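Local coordinates for protein tryptophan halogenase (Shewanella frigidimarina, PDB 2PYX) that probably acts as an FAD-dependent monooxygenase of the tryptophan halogenase family, presumably halogenating tryptophan, at residues Gly15-Trp20 against Lys176-Leu181; Val58-Trp63 against Leu172-Phe177. All coordinates share one frame; numbering follows the deposited sequence. Where two conformers were deposited one is given.

Interaction 1: residues Gly15-Trp20 against Lys176-Leu181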
# COMPACT_ATOMS: atom_id res chain seq x y z
N GLY A 15 -10.42 9.53 12.65
CA GLY A 15 -10.68 8.13 12.59
C GLY A 15 -10.19 7.52 11.28
O GLY A 15 -9.03 7.69 10.86
N GLY A 16 -11.07 6.81 10.60
CA GLY A 16 -10.72 6.14 9.35
C GLY A 16 -9.70 5.04 9.59
O GLY A 16 -9.42 4.65 10.72
N THR A 17 -9.13 4.53 8.51
CA THR A 17 -8.16 3.46 8.65
C THR A 17 -6.91 3.96 9.36
O THR A 17 -6.30 3.22 10.14
CB THR A 17 -7.77 2.86 7.31
OG1 THR A 17 -7.37 3.92 6.44
CG2 THR A 17 -8.92 2.11 6.72
N ALA A 18 -6.53 5.21 9.12
CA ALA A 18 -5.30 5.74 9.74
C ALA A 18 -5.42 5.78 11.26
O ALA A 18 -4.57 5.28 12.01
CB ALA A 18 -4.98 7.11 9.17
N GLY A 19 -6.53 6.33 11.74
CA GLY A 19 -6.72 6.48 13.16
C GLY A 19 -6.94 5.18 13.88
O GLY A 19 -6.32 4.92 14.93
N TRP A 20 -7.80 4.33 13.30
CA TRP A 20 -8.12 3.07 13.99
C TRP A 20 -7.02 2.02 13.90
O TRP A 20 -6.82 1.26 14.85
CB TRP A 20 -9.46 2.52 13.56
CG TRP A 20 -10.58 3.39 14.02
CD1 TRP A 20 -11.34 4.24 13.24
CD2 TRP A 20 -11.02 3.57 15.35
NE1 TRP A 20 -12.25 4.91 14.02
CE2 TRP A 20 -12.07 4.51 15.32
CE3 TRP A 20 -10.64 3.03 16.58
CZ2 TRP A 20 -12.74 4.92 16.48
CZ3 TRP A 20 -11.32 3.41 17.71
CH2 TRP A 20 -12.35 4.37 17.64
N LYS A 176 -15.88 0.00 5.62
CA LYS A 176 -16.29 -1.16 6.40
C LYS A 176 -15.18 -1.63 7.34
O LYS A 176 -15.42 -2.04 8.47
CB LYS A 176 -16.76 -2.31 5.50
CG LYS A 176 -18.10 -2.01 4.82
CD LYS A 176 -18.54 -3.11 3.90
CE LYS A 176 -19.88 -2.76 3.26
NZ LYS A 176 -20.61 -4.00 2.87
N PHE A 177 -13.93 -1.51 6.87
CA PHE A 177 -12.79 -1.84 7.70
C PHE A 177 -12.68 -0.89 8.91
O PHE A 177 -12.51 -1.32 10.03
CB PHE A 177 -11.52 -1.83 6.82
CG PHE A 177 -10.24 -2.31 7.50
CD1 PHE A 177 -10.25 -3.23 8.54
CD2 PHE A 177 -9.02 -1.87 7.00
CE1 PHE A 177 -9.06 -3.66 9.13
CE2 PHE A 177 -7.82 -2.32 7.58
CZ PHE A 177 -7.87 -3.19 8.64
N SER A 178 -12.80 0.41 8.67
CA SER A 178 -12.76 1.39 9.75
C SER A 178 -13.85 1.10 10.78
O SER A 178 -13.63 1.24 11.98
CB SER A 178 -12.96 2.79 9.16
OG SER A 178 -11.85 3.12 8.36
N GLN A 179 -15.03 0.71 10.30
CA GLN A 179 -16.13 0.37 11.22
C GLN A 179 -15.82 -0.86 12.07
O GLN A 179 -16.04 -0.89 13.27
CB GLN A 179 -17.44 0.18 10.47
CG GLN A 179 -18.65 -0.01 11.40
CD GLN A 179 -18.78 1.07 12.48
OE1 GLN A 179 -18.74 2.27 12.19
NE2 GLN A 179 -18.94 0.65 13.73
N LEU A 180 -15.27 -1.89 11.42
CA LEU A 180 -14.86 -3.08 12.17
C LEU A 180 -13.83 -2.73 13.25
O LEU A 180 -13.91 -3.17 14.38
CB LEU A 180 -14.33 -4.15 11.21
CG LEU A 180 -13.67 -5.41 11.77
CD1 LEU A 180 -14.52 -6.02 12.84
CD2 LEU A 180 -13.44 -6.44 10.70
N LEU A 181 -12.85 -1.92 12.87
CA LEU A 181 -11.80 -1.54 13.81
C LEU A 181 -12.35 -0.68 14.97
O LEU A 181 -11.93 -0.81 16.12
CB LEU A 181 -10.69 -0.76 13.10
CG LEU A 181 -9.84 -1.62 12.16
CD1 LEU A 181 -9.00 -0.69 11.29
CD2 LEU A 181 -8.97 -2.62 12.94
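Trp20 and Leu181 meet at their first side-chain carbons, CB of Trp20 lying 3.5 Å from CB of Leu181. The contact at the roots of both side chains reflects how close the backbones come, with the CA atoms of Trp20 and Leu181 5.9 Å apart. CG of Trp20 is anti to its own carbonyl carbon (chi1 -67°), and from there one face of the ring has the carbonyl oxygen of Ser178 above it, 4.0 Å from Trp20 CD1. One turn earlier Ser178 faces the glycine-rich turn: in the conformer given, its OG sits 3.1 Å from Thr17 N, but the angle is poor and no bond forms. That hydroxyl is instead hydrogen-bonded to the carbonyl of Ala174, within its own helix. Thr17 adds its methyl, CG2 lying 4.0 Å from Phe177 CD2. The two helix segments run nearly parallel, at 25°, with their axes 8.8 Å apart. Gly16 and Thr17 belong to the predicted FAD site, where a tartaric acid molecule, probably from the crystallisation liquor, is hydrogen-bonded to Thr17 N. Helix 363-377 packs against Thr17, helix 65-73 against Phe177 and Leu181, and His193 of strand 192-195 meets the Trp20 ring edge-to-face.

Interaction 2: residues Val58-Trp63 against Leu172-Phe177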
# COMPACT_ATOMS: atom_id res chain seq x y z
N VAL A 58 -14.06 3.46 -3.18
CA VAL A 58 -14.59 2.38 -4.03
C VAL A 58 -13.74 1.09 -3.98
O VAL A 58 -13.86 0.24 -4.84
CB VAL A 58 -14.77 2.83 -5.51
CG1 VAL A 58 -15.73 4.01 -5.57
CG2 VAL A 58 -13.43 3.20 -6.19
N GLY A 59 -12.92 0.94 -2.94
CA GLY A 59 -12.11 -0.26 -2.74
C GLY A 59 -10.64 0.14 -2.71
O GLY A 59 -10.22 1.02 -3.47
N GLU A 60 -9.88 -0.54 -1.85
CA GLU A 60 -8.49 -0.23 -1.62
C GLU A 60 -7.71 -1.52 -1.48
O GLU A 60 -8.28 -2.53 -1.05
CB GLU A 60 -8.35 0.57 -0.33
CG GLU A 60 -7.00 1.19 -0.17
CD GLU A 60 -6.96 2.28 0.88
OE1 GLU A 60 -8.02 2.55 1.48
OE2 GLU A 60 -5.87 2.87 1.10
N GLY A 61 -6.44 -1.50 -1.90
CA GLY A 61 -5.55 -2.63 -1.76
C GLY A 61 -4.56 -2.48 -0.60
O GLY A 61 -4.20 -1.37 -0.16
N THR A 62 -4.05 -3.63 -0.17
CA THR A 62 -3.03 -3.71 0.87
C THR A 62 -1.84 -4.52 0.42
O THR A 62 -1.83 -5.11 -0.65
CB THR A 62 -3.57 -4.35 2.17
OG1 THR A 62 -3.45 -5.77 2.12
CG2 THR A 62 -4.98 -3.99 2.42
N TRP A 63 -0.82 -4.49 1.26
CA TRP A 63 0.37 -5.34 1.12
C TRP A 63 0.17 -6.53 2.08
O TRP A 63 -0.75 -6.54 2.90
CB TRP A 63 1.70 -4.54 1.35
CG TRP A 63 2.13 -3.79 0.11
CD1 TRP A 63 1.50 -2.70 -0.44
CD2 TRP A 63 3.22 -4.11 -0.78
NE1 TRP A 63 2.15 -2.32 -1.59
CE2 TRP A 63 3.21 -3.16 -1.82
CE3 TRP A 63 4.21 -5.09 -0.78
CZ2 TRP A 63 4.12 -3.20 -2.87
CZ3 TRP A 63 5.13 -5.10 -1.79
CH2 TRP A 63 5.09 -4.17 -2.82
N LEU A 172 -10.14 -4.49 -0.18
CA LEU A 172 -11.13 -4.30 0.89
C LEU A 172 -11.94 -3.03 0.69
O LEU A 172 -11.54 -2.15 -0.08
CB LEU A 172 -10.44 -4.30 2.27
CG LEU A 172 -9.33 -3.25 2.53
CD1 LEU A 172 -9.83 -1.84 2.88
CD2 LEU A 172 -8.37 -3.70 3.64
N ASN A 173 -13.06 -2.95 1.39
CA ASN A 173 -13.85 -1.71 1.50
C ASN A 173 -13.33 -0.97 2.75
O ASN A 173 -13.48 -1.46 3.88
CB ASN A 173 -15.32 -2.09 1.66
CG ASN A 173 -16.25 -0.89 1.87
OD1 ASN A 173 -15.95 0.03 2.64
ND2 ASN A 173 -17.44 -0.97 1.25
N ALA A 174 -12.69 0.17 2.56
CA ALA A 174 -12.05 0.86 3.69
C ALA A 174 -13.01 1.36 4.76
O ALA A 174 -12.68 1.36 5.96
CB ALA A 174 -11.18 2.01 3.21
N ALA A 175 -14.19 1.81 4.35
CA ALA A 175 -15.15 2.30 5.33
C ALA A 175 -15.63 1.15 6.22
O ALA A 175 -15.78 1.30 7.44
CB ALA A 175 -16.34 2.96 4.66
N LYS A 176 -15.88 0.00 5.62
CA LYS A 176 -16.29 -1.16 6.40
C LYS A 176 -15.18 -1.63 7.34
O LYS A 176 -15.42 -2.04 8.47
CB LYS A 176 -16.76 -2.31 5.50
CG LYS A 176 -18.10 -2.01 4.82
CD LYS A 176 -18.54 -3.11 3.90
CE LYS A 176 -19.88 -2.76 3.26
NZ LYS A 176 -20.61 -4.00 2.87
N PHE A 177 -13.93 -1.51 6.87
CA PHE A 177 -12.79 -1.84 7.70
C PHE A 177 -12.68 -0.89 8.91
O PHE A 177 -12.51 -1.32 10.03
CB PHE A 177 -11.52 -1.83 6.82
CG PHE A 177 -10.24 -2.31 7.50
CD1 PHE A 177 -10.25 -3.23 8.54
CD2 PHE A 177 -9.02 -1.87 7.00
CE1 PHE A 177 -9.06 -3.66 9.13
CE2 PHE A 177 -7.82 -2.32 7.58
CZ PHE A 177 -7.87 -3.19 8.64
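Glu60 and Leu172 form an antiparallel hydrogen-bonded pair. Glu60 N donates to Leu172 O at 2.9 Å, and Leu172 N returns a bond of 2.8 Å to Glu60 O. Gly59 CA adds a CA-H...O contact to Leu172 O (3.3 Å), at backbone angles that would drive a side chain's CB into the carbonyl oxygen of Val58. Leu172 holds CG between its backbone N and carbonyl carbon (chi1 58°), and CG lies 3.8 Å from Glu60 O. Its CD2 meets CG2 of Thr62 at 3.6 Å, the two side chains crossing at about a right angle. Thr62 OG1 donates to Trp63 O and is also hydrogen-bonded to Tyr170 N; a valine here would probably leave both Trp63 O and Tyr170 N without this hydroxyl partner. The chain of Glu60 is extended, with CG anti to the backbone N (chi1 -168°), and OE1 comes to 3.6 Å from Ala174 CB. Just before the helix, Asn173 OD1 accepts from Lys176 N at 3.0 Å, the donor standing above the carboxamide plane. The arrangement is a short antiparallel strand pair running into an Asn N-capped helix near the predicted tryptophan-halogenase active site, where Lys89 NZ is hydrogen-bonded to Thr62 O.

From the N terminus, strand 9-13 leads through the glycine-rich turn into helix 16-31, where interaction 1 begins; the chain passes through strand 44-49 before reaching 58-63, the start of interaction 2. Both contacts close on helix 174-187 and its approach. The loop closed by 58-63 with 172-177 is nested within the longer one closed by 15-20 with 176-181, the closing segments sharing Lys176 and Phe177. Interaction 1 joins two helices at the predicted FAD site, whereas interaction 2 belongs to the mixed sheet containing strands 60-61 and 169-172. The helix thus connects that sheet with the predicted nucleotide-binding region, and the contacts touch where Thr17 meets Ala174.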